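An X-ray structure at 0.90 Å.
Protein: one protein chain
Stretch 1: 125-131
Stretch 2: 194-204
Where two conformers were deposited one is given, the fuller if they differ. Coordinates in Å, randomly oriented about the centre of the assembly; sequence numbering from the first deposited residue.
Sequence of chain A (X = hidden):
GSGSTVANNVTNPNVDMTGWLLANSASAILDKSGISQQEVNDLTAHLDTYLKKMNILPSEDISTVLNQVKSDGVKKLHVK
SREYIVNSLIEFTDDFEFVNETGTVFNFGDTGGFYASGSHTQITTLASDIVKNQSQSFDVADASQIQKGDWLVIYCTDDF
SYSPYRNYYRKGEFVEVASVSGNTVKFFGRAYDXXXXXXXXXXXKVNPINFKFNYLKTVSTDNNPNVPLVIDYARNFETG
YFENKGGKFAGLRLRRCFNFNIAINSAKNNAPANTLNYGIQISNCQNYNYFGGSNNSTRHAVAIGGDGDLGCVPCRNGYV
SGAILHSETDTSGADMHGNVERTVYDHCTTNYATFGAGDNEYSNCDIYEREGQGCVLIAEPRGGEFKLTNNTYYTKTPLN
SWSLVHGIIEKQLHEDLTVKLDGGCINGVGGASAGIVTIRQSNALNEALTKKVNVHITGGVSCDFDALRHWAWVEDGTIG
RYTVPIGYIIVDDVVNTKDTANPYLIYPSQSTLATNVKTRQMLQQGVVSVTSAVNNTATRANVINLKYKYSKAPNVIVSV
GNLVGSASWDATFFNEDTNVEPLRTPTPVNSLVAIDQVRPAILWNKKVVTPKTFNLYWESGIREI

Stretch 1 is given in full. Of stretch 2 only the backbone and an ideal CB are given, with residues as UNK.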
# COMPACT_ATOMS: atom_id res chain seq x y z
N THR A 125 26.46 -8.96 29.59
CA THR A 125 25.50 -7.98 30.07
C THR A 125 25.80 -6.65 29.38
O THR A 125 26.90 -6.41 28.87
CB THR A 125 25.52 -7.81 31.59
OG1 THR A 125 26.82 -7.41 31.99
CG2 THR A 125 25.07 -9.07 32.30
N LEU A 126 24.76 -5.79 29.39
CA LEU A 126 24.92 -4.44 28.81
C LEU A 126 25.74 -3.56 29.69
O LEU A 126 25.51 -3.49 30.89
CB LEU A 126 23.50 -3.87 28.66
CG LEU A 126 23.42 -2.49 28.05
CD1 LEU A 126 23.98 -2.44 26.64
CD2 LEU A 126 22.00 -1.94 28.12
N ALA A 127 26.66 -2.80 29.08
CA ALA A 127 27.60 -1.95 29.79
C ALA A 127 27.57 -0.47 29.35
O ALA A 127 28.35 0.30 29.85
CB ALA A 127 29.04 -2.47 29.71
N SER A 128 26.64 -0.09 28.46
CA SER A 128 26.38 1.33 28.19
C SER A 128 24.88 1.49 27.99
O SER A 128 24.17 0.52 27.67
CB SER A 128 27.08 1.83 26.96
OG SER A 128 26.73 1.09 25.79
N ASP A 129 24.40 2.71 28.10
CA ASP A 129 22.98 2.97 27.93
C ASP A 129 22.65 3.03 26.42
O ASP A 129 23.39 3.61 25.62
CB ASP A 129 22.62 4.26 28.61
CG ASP A 129 22.76 4.24 30.13
OD1 ASP A 129 22.76 3.18 30.74
OD2 ASP A 129 22.83 5.35 30.70
N ILE A 130 21.54 2.43 26.07
CA ILE A 130 20.99 2.42 24.70
C ILE A 130 19.80 3.38 24.65
O ILE A 130 18.91 3.30 25.51
CB ILE A 130 20.60 1.00 24.32
CG1 ILE A 130 21.84 0.09 24.21
CG2 ILE A 130 19.80 1.00 23.02
CD1 ILE A 130 21.51 -1.36 24.03
N VAL A 131 19.79 4.23 23.64
CA VAL A 131 18.77 5.25 23.43
C VAL A 131 17.87 4.86 22.26
O VAL A 131 18.33 4.68 21.11
CB VAL A 131 19.41 6.61 23.18
CG1 VAL A 131 18.33 7.68 22.94
CG2 VAL A 131 20.32 6.99 24.35
N UNK A 194 14.79 1.88 24.85
CA UNK A 194 15.81 2.31 25.79
C UNK A 194 16.20 1.13 26.70
O UNK A 194 15.31 0.41 27.17
CB UNK A 194 15.31 3.50 26.62
N UNK A 195 17.48 0.98 26.97
CA UNK A 195 18.00 -0.04 27.88
C UNK A 195 19.14 0.58 28.67
O UNK A 195 20.04 1.18 28.07
CB UNK A 195 18.46 -1.29 27.12
N UNK A 196 19.11 0.45 29.98
CA UNK A 196 20.12 1.08 30.85
C UNK A 196 21.06 0.05 31.44
O UNK A 196 20.63 -1.05 31.83
CB UNK A 196 19.45 1.87 31.98
N UNK A 197 22.31 0.43 31.63
CA UNK A 197 23.29 -0.40 32.29
C UNK A 197 22.76 -0.91 33.62
O UNK A 197 22.97 -2.07 33.98
CB UNK A 197 24.59 0.38 32.50
N UNK A 198 22.12 0.05 34.34
CA UNK A 198 21.61 -0.17 35.66
C UNK A 198 20.48 -1.17 35.74
O UNK A 198 20.14 -1.64 36.84
CB UNK A 198 21.15 1.16 36.25
N UNK A 199 19.82 -1.48 34.65
CA UNK A 199 18.72 -2.40 34.56
C UNK A 199 19.27 -3.84 34.42
O UNK A 199 20.45 -4.05 34.14
CB UNK A 199 17.81 -2.03 33.38
N UNK A 200 18.40 -4.85 34.58
CA UNK A 200 18.76 -6.23 34.41
C UNK A 200 18.71 -6.63 32.93
O UNK A 200 17.75 -7.22 32.47
CB UNK A 200 17.83 -7.12 35.24
N UNK A 201 19.72 -6.16 32.19
CA UNK A 201 19.81 -6.37 30.74
C UNK A 201 20.87 -7.38 30.42
O UNK A 201 22.07 -7.17 30.64
CB UNK A 201 20.10 -5.06 30.01
N UNK A 202 20.47 -8.54 29.92
CA UNK A 202 21.35 -9.61 29.53
C UNK A 202 21.51 -9.58 28.01
O UNK A 202 20.64 -9.11 27.27
CB UNK A 202 20.82 -10.96 30.01
N UNK A 203 22.65 -10.13 27.56
CA UNK A 203 22.97 -10.26 26.15
C UNK A 203 23.11 -11.77 25.84
O UNK A 203 23.97 -12.43 26.42
CB UNK A 203 24.24 -9.49 25.80
N UNK A 204 22.25 -12.26 24.98
CA UNK A 204 22.26 -13.64 24.54
C UNK A 204 22.87 -13.73 23.14
O UNK A 204 22.74 -12.80 22.35
CB UNK A 204 20.85 -14.22 24.56

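At position 194 the backbone is extended and CA-to-CB runs sideways to stretch 1, with the ideal CB 3.8 Å from Ile130 O. The Val131 backbone is also near and there is no tight pocket, so several polar or medium-sized side chains would be tolerated. The residue is Asn194. Its chi1 is m, and the end of the side chain turns nearer, bringing OD1 to 3.6 Å from Val131 CA.

Position 195 is tied to Ile130 through its backbone in a single antiparallel bridge, its O accepting from Ile130 N at 2.8 Å and its N donating to Ile130 O at 3.1 Å. The CB points sideways, yet lies 3.7 Å from Leu126 CD2 and 4.2 Å from Ile130 CB, an apolar setting that would accept a branched aliphatic or an aromatic residue. It is Tyr195. Its CB packs on Leu126 CD2, and the ring presents an edge to Ile130, CD2 lying 3.8 Å from Ile130 CG2.

At position 196 CA-to-CB leads away overall, although the ideal CB is 3.8 Å from Asp129 OD1. With little to enclose it, many side chains would fit, and a polar or basic one could also answer the carboxylate. Leu196 turns its end nearer, with CD2 and CB each 3.8 Å from Asp129 OD1, in van der Waals contact only. A type I turn runs from here to 199.

Position 197 offers more. Its N donates to Asp129 OD1 at 2.9 Å, and the ideal CB lies 3.8 Å from that same oxygen and 4.4 Å from Ala127 C. A small side chain with a hydroxyl would suit, such as serine or threonine. Thr197, with chi1 p, adds a weak hydrogen bond from OG1 to Asp129 OD1 at 3.4 Å and sets CG2 3.2 Å from Ser128 N. Its carbonyl and that of Leu126 are joined by a water, 3.0 Å from both Thr197 O and Leu126 O.

Positions 198, 199 and 200 have nothing of stretch 1 within reach of their ideal CB atoms, so stretch 1 sets no preference. They are Ser198, Glu199 and Asn200; Glu199 N closes the turn on Leu196 O at 3.0 Å, and Glu199 OE1 accepts from Leu196 N at 2.9 Å.

At 201 the strand begins and CB points toward Leu126, 3.8 Å from its CB, which favours an aliphatic residue. Ile201 places CG2 3.8 Å from Leu126 CB, while its O receives Leu126 N at 3.3 Å.

Position 202 is the antiparallel, non-hydrogen-bonded partner of Thr125, and its CB shares a sheet face with that side chain, 5.2 Å from Thr125 CG2. Beta-branched residues suit such a strand; here it is Val202.

At position 203 CA-to-CB points toward stretch 1, the ideal CB 4.4 Å from Thr125 N, and an aliphatic chain could cover the backbone there. Ile203 does so, CG1 lying 3.8 Å from Thr125 C. At 204 the ideal CB has nothing of stretch 1 within 5.5 Å, so stretch 1 sets no preference; the residue is Leu204.

Stretch 2 (194-204) NYLTSENIVIL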
# COMPACT_ATOMS: atom_id res chain seq x y z
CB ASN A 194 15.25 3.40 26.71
CG ASN A 194 14.85 4.61 25.91
OD1 ASN A 194 15.67 5.23 25.24
ND2 ASN A 194 13.57 4.97 25.95
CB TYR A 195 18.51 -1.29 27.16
CG TYR A 195 17.55 -1.90 26.17
CD1 TYR A 195 16.59 -2.83 26.53
CD2 TYR A 195 17.58 -1.51 24.83
CE1 TYR A 195 15.72 -3.35 25.58
CE2 TYR A 195 16.73 -2.03 23.89
CZ TYR A 195 15.78 -2.98 24.27
OH TYR A 195 14.89 -3.52 23.38
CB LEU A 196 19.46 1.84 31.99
CG LEU A 196 18.44 2.89 31.56
CD1 LEU A 196 17.76 3.49 32.80
CD2 LEU A 196 19.02 3.96 30.63
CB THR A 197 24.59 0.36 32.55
OG1 THR A 197 24.34 1.56 33.31
CG2 THR A 197 25.17 0.74 31.20
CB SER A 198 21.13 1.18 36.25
OG SER A 198 20.02 1.71 35.53
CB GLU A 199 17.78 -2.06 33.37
CG GLU A 199 17.00 -0.74 33.62
CD GLU A 199 16.33 -0.18 32.40
OE1 GLU A 199 16.68 -0.55 31.27
OE2 GLU A 199 15.44 0.68 32.59
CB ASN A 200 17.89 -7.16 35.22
CG ASN A 200 18.27 -7.14 36.66
OD1 ASN A 200 19.47 -7.31 36.97
ND2 ASN A 200 17.34 -6.98 37.56
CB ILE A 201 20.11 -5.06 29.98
CG1 ILE A 201 19.25 -3.89 30.39
CG2 ILE A 201 20.02 -5.33 28.47
CD1 ILE A 201 17.76 -4.10 30.23
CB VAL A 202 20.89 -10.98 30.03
CG1 VAL A 202 20.71 -10.93 31.55
CG2 VAL A 202 19.61 -11.45 29.36
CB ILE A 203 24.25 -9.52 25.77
CG1 ILE A 203 24.24 -8.04 26.19
CG2 ILE A 203 24.56 -9.68 24.29
CD1 ILE A 203 23.15 -7.20 25.54
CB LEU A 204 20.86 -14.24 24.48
CG LEU A 204 19.93 -13.90 25.65
CD1 LEU A 204 18.55 -14.50 25.44
CD2 LEU A 204 20.53 -14.35 26.99
O HOH W 1 23.11 -4.59 32.27
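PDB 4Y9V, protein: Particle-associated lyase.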